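Local coordinates for superoxide dismutase (Candida albicans, PDB 4GUN), which probably protects cells from oxidative damage by converting superoxide to hydrogen peroxide and oxygen at a manganese centre, at residues Lys85-Val90 against Asn193-Ala198. The protein carries 2 engineered substitutions. Sequence-based numbering, arbitrary orientation.
Sequences KNLAPV and NVINWA
Leu87 and Ile195 are paired across a single beta bridge, a non-hydrogen-bonded antiparallel pair, with two backbone bonds from the flanking residues joining the loop after helix 60-85 to the turn before helix 197-205. Asn196 N donates to Asn86 O over 2.8 Å in a nearly straight bond (176° at the hydrogen), although the donor stands well above the carbonyl plane. In return, Ala88 N donates to Val194 O, also at 2.8 Å. Each acceptor receives a CA-H as well, and the closer of these two contacts is Leu87 CA to Val194 O, 3.3 Å.

Packing is close around the bridge. Leu87 CD2 touches Val194 CG2 and Ile195 CD1, both at 3.9 Å. The chi2 of Ile195 (-58°) brings CD1 to 3.5 Å from Asn86 O and beside Asn86 ND2, the two side chains pointing the same way. Asn86 OD1 turns out of the contact and accepts from Ala168 N and Arg203. The main-chain path sets Asn196 CB 3.7 Å from Ala88 CB.

The carboxamide end of Asn196 is looser and hydrated. With CG anti to the backbone N (chi1 -175°), ND2 is directed to Lys85 O, which it reaches only weakly; a water that donates to Leu87 O accepts weakly from Asn196 ND2. OD1 caps the helix start through a weak bond from Ala198 N. Exposed Val90 is loose too, its CG2 4.4 Å from Val194 CG1.

Thus the two short backbone bonds fix the register between the alpha-hairpin and C-terminal parts without relying on side-chain groups, about 9 Å from the Leu87 side chain to the manganese ion, whereas the amide of Asn196 is held only weakly.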
ATOM      1  N   LYS A  85      21.589 -11.083  14.823  1.00 11.55           N
ATOM      2  CA  LYS A  85      22.979 -11.020  14.374  1.00 10.72           C
ATOM      3  C   LYS A  85      23.592  -9.651  14.504  1.00 14.35           C
ATOM      4  O   LYS A  85      24.815  -9.571  14.652  1.00 14.31           O
ATOM      5  CB  LYS A  85      23.164 -11.623  12.971  1.00 12.79           C
ATOM      6  CG  LYS A  85      23.129 -13.154  12.936  1.00 20.37           C
ATOM      7  CD  LYS A  85      24.448 -13.769  13.358  1.00 32.30           C
ATOM      8  CE  LYS A  85      24.555 -15.242  13.049  1.00 47.81           C
ATOM      9  NZ  LYS A  85      25.940 -15.736  13.279  1.00 62.04           N
ATOM     10  N   ASN A  86      22.774  -8.565  14.477  1.00 10.82           N
ATOM     11  CA  ASN A  86      23.310  -7.213  14.693  1.00 10.51           C
ATOM     12  C   ASN A  86      23.089  -6.668  16.102  1.00 13.68           C
ATOM     13  O   ASN A  86      23.151  -5.462  16.335  1.00 13.01           O
ATOM     14  CB  ASN A  86      23.043  -6.195  13.552  1.00  5.52           C
ATOM     15  CG  ASN A  86      21.614  -5.794  13.301  1.00 15.15           C
ATOM     16  OD1 ASN A  86      21.153  -5.835  12.170  1.00  9.41           O
ATOM     17  ND2 ASN A  86      20.904  -5.308  14.318  1.00 11.96           N
ATOM     18  N   LEU A  87      22.880  -7.586  17.056  1.00  9.69           N
ATOM     19  CA  LEU A  87      22.756  -7.265  18.469  1.00  9.11           C
ATOM     20  C   LEU A  87      23.846  -8.042  19.179  1.00 12.83           C
ATOM     21  O   LEU A  87      24.146  -9.167  18.788  1.00 12.24           O
ATOM     22  CB  LEU A  87      21.372  -7.659  19.032  1.00  8.89           C
ATOM     23  CG  LEU A  87      20.163  -6.785  18.620  1.00 11.94           C
ATOM     24  CD1 LEU A  87      18.868  -7.418  19.081  1.00 11.08           C
ATOM     25  CD2 LEU A  87      20.271  -5.354  19.170  1.00 11.77           C
ATOM     26  N   ALA A  88      24.451  -7.454  20.195  1.00 10.45           N
ATOM     27  CA  ALA A  88      25.530  -8.114  20.943  1.00 10.63           C
ATOM     28  C   ALA A  88      25.636  -7.514  22.335  1.00 15.97           C
ATOM     29  O   ALA A  88      25.508  -6.291  22.478  1.00 15.50           O
ATOM     30  CB  ALA A  88      26.866  -7.944  20.220  1.00 11.08           C
ATOM     31  N   PRO A  89      25.930  -8.332  23.370  1.00 14.09           N
ATOM     32  CA  PRO A  89      26.154  -7.754  24.710  1.00 13.79           C
ATOM     33  C   PRO A  89      27.309  -6.749  24.690  1.00 16.99           C
ATOM     34  O   PRO A  89      28.181  -6.824  23.808  1.00 15.02           O
ATOM     35  CB  PRO A  89      26.533  -8.961  25.575  1.00 15.98           C
ATOM     36  CG  PRO A  89      26.221 -10.171  24.781  1.00 20.57           C
ATOM     37  CD  PRO A  89      26.145  -9.798  23.350  1.00 16.23           C
ATOM     38  N   VAL A  90      27.313  -5.796  25.640  1.00 14.74           N
ATOM     39  CA  VAL A  90      28.379  -4.793  25.743  1.00 14.96           C
ATOM     40  C   VAL A  90      29.755  -5.500  25.838  1.00 18.68           C
ATOM     41  O   VAL A  90      30.669  -5.162  25.079  1.00 17.64           O
ATOM     42  CB  VAL A  90      28.110  -3.742  26.865  1.00 18.88           C
ATOM     43  CG1 VAL A  90      29.330  -2.850  27.111  1.00 19.61           C
ATOM     44  CG2 VAL A  90      26.890  -2.882  26.522  1.00 18.26           C
ATOM     45  N   ASN A 193      23.474   1.066  22.080  1.00 10.18           N
ATOM     46  CA  ASN A 193      24.396   0.550  23.093  1.00  8.95           C
ATOM     47  C   ASN A 193      24.636  -0.980  22.935  1.00 10.88           C
ATOM     48  O   ASN A 193      25.637  -1.486  23.427  1.00  9.16           O
ATOM     49  CB  ASN A 193      23.880   0.870  24.482  1.00  5.24           C
ATOM     50  CG  ASN A 193      23.763   2.341  24.773  1.00 19.70           C
ATOM     51  OD1 ASN A 193      24.755   3.037  24.958  1.00 19.83           O
ATOM     52  ND2 ASN A 193      22.544   2.859  24.794  1.00 14.21           N
ATOM     53  N   VAL A 194      23.747  -1.696  22.224  1.00  8.25           N
ATOM     54  CA  VAL A 194      23.903  -3.149  21.982  1.00  8.24           C
ATOM     55  C   VAL A 194      23.970  -3.517  20.507  1.00 11.66           C
ATOM     56  O   VAL A 194      23.833  -4.694  20.155  1.00 11.59           O
ATOM     57  CB  VAL A 194      22.925  -4.067  22.790  1.00 12.25           C
ATOM     58  CG1 VAL A 194      23.274  -4.079  24.276  1.00 12.01           C
ATOM     59  CG2 VAL A 194      21.458  -3.698  22.551  1.00 11.75           C
ATOM     60  N   ILE A 195      24.193  -2.517  19.637  1.00 10.08           N
ATOM     61  CA  ILE A 195      24.300  -2.780  18.207  1.00  9.93           C
ATOM     62  C   ILE A 195      25.667  -3.384  17.882  1.00 13.23           C
ATOM     63  O   ILE A 195      26.695  -2.864  18.309  1.00 13.41           O
ATOM     64  CB  ILE A 195      23.905  -1.548  17.347  1.00 12.24           C
ATOM     65  CG1 ILE A 195      22.361  -1.313  17.367  1.00 12.56           C
ATOM     66  CG2 ILE A 195      24.458  -1.622  15.910  1.00 10.95           C
ATOM     67  CD1 ILE A 195      21.441  -2.493  16.863  1.00 15.36           C
ATOM     68  N   ASN A 196      25.660  -4.507  17.168  1.00  9.54           N
ATOM     69  CA  ASN A 196      26.879  -5.207  16.772  1.00  8.79           C
ATOM     70  C   ASN A 196      27.392  -4.666  15.421  1.00 13.10           C
ATOM     71  O   ASN A 196      26.995  -5.149  14.359  1.00 13.21           O
ATOM     72  CB  ASN A 196      26.615  -6.700  16.703  1.00  8.35           C
ATOM     73  CG  ASN A 196      27.834  -7.544  16.418  1.00 25.56           C
ATOM     74  OD1 ASN A 196      28.951  -7.062  16.235  1.00 21.09           O
ATOM     75  ND2 ASN A 196      27.633  -8.829  16.335  1.00 20.18           N
ATOM     76  N   TRP A 197      28.268  -3.648  15.480  1.00  8.40           N
ATOM     77  CA  TRP A 197      28.869  -3.034  14.302  1.00  7.73           C
ATOM     78  C   TRP A 197      29.895  -3.932  13.593  1.00 12.72           C
ATOM     79  O   TRP A 197      30.188  -3.676  12.427  1.00 12.54           O
ATOM     80  CB  TRP A 197      29.453  -1.654  14.623  1.00  6.15           C
ATOM     81  CG  TRP A 197      28.425  -0.583  14.840  1.00  7.21           C
ATOM     82  CD1 TRP A 197      28.073  -0.012  16.029  1.00 10.13           C
ATOM     83  CD2 TRP A 197      27.653   0.085  13.830  1.00  7.38           C
ATOM     84  NE1 TRP A 197      27.134   0.974  15.825  1.00  9.56           N
ATOM     85  CE2 TRP A 197      26.865   1.062  14.481  1.00 11.01           C
ATOM     86  CE3 TRP A 197      27.580  -0.019  12.428  1.00  8.87           C
ATOM     87  CZ2 TRP A 197      25.967   1.891  13.785  1.00 10.71           C
ATOM     88  CZ3 TRP A 197      26.683   0.793  11.746  1.00 10.38           C
ATOM     89  CH2 TRP A 197      25.923   1.766  12.418  1.00 10.67           C
ATOM     90  N   ALA A 198      30.451  -4.961  14.271  1.00 10.76           N
ATOM     91  CA  ALA A 198      31.391  -5.891  13.632  1.00 11.24           C
ATOM     92  C   ALA A 198      30.625  -6.737  12.598  1.00 13.89           C
ATOM     93  O   ALA A 198      31.170  -7.052  11.534  1.00 12.57           O
ATOM     94  CB  ALA A 198      32.056  -6.785  14.666  1.00 12.54           C
TER
HETATM   95  O   HOH W   1      25.702 -11.001  17.910  1.00 23.12           O